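PDB 1T0F: transposon Tn7 transposition protein TnsA from Escherichia coli, which cuts the 5' DNA strands at the ends of Tn7 and, together with TnsB, forms the transposase that moves the element. Local coordinates for residues I50-K54 and C261-V265. Residues are numbered along the deposited sequence; the frame is centred on the assembly and turned at random.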
# COMPACT_ATOMS: atom_id res chain seq x y z
N ILE A 50 -9.85 2.08 -1.97
CA ILE A 50 -10.25 0.68 -2.04
C ILE A 50 -10.73 0.11 -0.71
O ILE A 50 -10.15 0.35 0.34
CB ILE A 50 -9.09 -0.17 -2.61
CG1 ILE A 50 -9.54 -1.62 -2.82
CG2 ILE A 50 -7.89 -0.12 -1.68
CD1 ILE A 50 -8.63 -2.41 -3.74
N TYR A 51 -11.80 -0.66 -0.80
CA TYR A 51 -12.39 -1.29 0.37
C TYR A 51 -11.55 -2.49 0.81
O TYR A 51 -11.01 -3.22 -0.03
CB TYR A 51 -13.82 -1.74 0.05
CG TYR A 51 -14.52 -2.40 1.20
CD1 TYR A 51 -14.99 -1.65 2.28
CD2 TYR A 51 -14.70 -3.79 1.23
CE1 TYR A 51 -15.63 -2.27 3.36
CE2 TYR A 51 -15.34 -4.41 2.31
CZ TYR A 51 -15.80 -3.64 3.36
OH TYR A 51 -16.43 -4.24 4.43
N SER A 52 -11.45 -2.69 2.12
CA SER A 52 -10.69 -3.80 2.68
C SER A 52 -11.59 -4.70 3.51
O SER A 52 -12.34 -4.21 4.35
CB SER A 52 -9.57 -3.28 3.59
OG SER A 52 -9.17 -4.28 4.53
N HIS A 53 -11.51 -6.02 3.29
CA HIS A 53 -12.32 -6.95 4.08
C HIS A 53 -11.72 -7.06 5.48
O HIS A 53 -12.44 -7.29 6.45
CB HIS A 53 -12.36 -8.34 3.44
CG HIS A 53 -13.02 -8.38 2.10
ND1 HIS A 53 -13.53 -9.54 1.55
CD2 HIS A 53 -13.21 -7.41 1.17
CE1 HIS A 53 -14.00 -9.29 0.35
NE2 HIS A 53 -13.82 -8.00 0.09
N LYS A 54 -10.41 -6.90 5.57
CA LYS A 54 -9.73 -7.01 6.86
C LYS A 54 -10.01 -5.88 7.84
O LYS A 54 -10.17 -6.12 9.03
CB LYS A 54 -8.22 -7.13 6.65
CG LYS A 54 -7.81 -8.45 6.01
CD LYS A 54 -6.31 -8.54 5.82
CE LYS A 54 -5.92 -9.92 5.29
NZ LYS A 54 -6.22 -11.01 6.27
N CYS A 261 -13.52 -14.03 -2.88
CA CYS A 261 -14.13 -13.78 -1.58
C CYS A 261 -14.99 -12.54 -1.78
O CYS A 261 -14.48 -11.48 -2.15
CB CYS A 261 -13.06 -13.52 -0.52
SG CYS A 261 -13.73 -13.22 1.12
N ILE A 262 -16.29 -12.68 -1.54
CA ILE A 262 -17.22 -11.58 -1.72
C ILE A 262 -17.74 -11.08 -0.39
O ILE A 262 -18.21 -11.86 0.44
CB ILE A 262 -18.42 -12.00 -2.58
CG1 ILE A 262 -17.93 -12.44 -3.97
CG2 ILE A 262 -19.40 -10.85 -2.71
CD1 ILE A 262 -19.04 -12.83 -4.92
N SER A 263 -17.64 -9.77 -0.19
CA SER A 263 -18.09 -9.16 1.06
C SER A 263 -19.58 -8.81 1.03
O SER A 263 -20.12 -8.41 -0.01
CB SER A 263 -17.28 -7.89 1.33
OG SER A 263 -17.42 -6.99 0.25
N GLN A 264 -20.24 -8.98 2.17
CA GLN A 264 -21.65 -8.66 2.33
C GLN A 264 -21.67 -7.25 2.88
O GLN A 264 -21.40 -7.05 4.06
CB GLN A 264 -22.33 -9.56 3.36
CG GLN A 264 -22.26 -11.05 3.10
CD GLN A 264 -22.92 -11.83 4.23
OE1 GLN A 264 -24.10 -11.64 4.53
NE2 GLN A 264 -22.15 -12.72 4.86
N VAL A 265 -21.99 -6.26 2.05
CA VAL A 265 -22.00 -4.90 2.54
C VAL A 265 -23.36 -4.23 2.46
O VAL A 265 -24.18 -4.54 1.60
CB VAL A 265 -20.98 -4.02 1.78
CG1 VAL A 265 -19.59 -4.61 1.91
CG2 VAL A 265 -21.39 -3.90 0.32
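H53 puts its imidazole flat against S263: CB of the serine sits over one ring face, 3.8 Å from the ring centroid and 19° off the normal, a CH-pi contact displaced toward the rim. With CG anti to its own carbonyl carbon (chi1 -64°), the ring reaches across to 261-265. Its edge meets C261, where the carbonyl O lies near the ring plane, 3.4 Å from H53 CE1. SG of C261 completes a sulfur-aromatic contact from the edge, 3.7 Å from H53 ND1.

The two segments belong to different parts of TnsA. Residues 50-54 end strand 48-51 and enter the connection to its antiparallel partner 58-61; the side chains of I50 and S52 lie against helix 64-75 of the endonuclease part. In the C-terminal part, 261-265 comprise strand 261-262, paired antiparallel with 244-245, and the chain just beyond it, with I262 and V265 on helix 198-207. The contact is a surface one, bridging these two parts.

No hydrogen bond joins the segments directly; polar links run instead to carbonyls between helix 230-240 and strand 244-245. S263 OG bonds to F243 O, and H53 NE2 makes weak bonds to the carbonyls of G242 and F243. Were H53 replaced by an alanine, S263 CB would probably lose the ring it lies over, and both carbonyls their weak bonds from the imidazole.

The apolar part belongs to Y51, whose ring also meets that of F243. The phenol is carried toward V265 by a chi1 of -180°, which sets CG opposite the backbone N, and the two side chains run past each other in opposite directions, with Y51 CZ 4.2 Å from V265 CG1. S263 OG lies obliquely to the same ring, 3.9 Å from Y51 CE2.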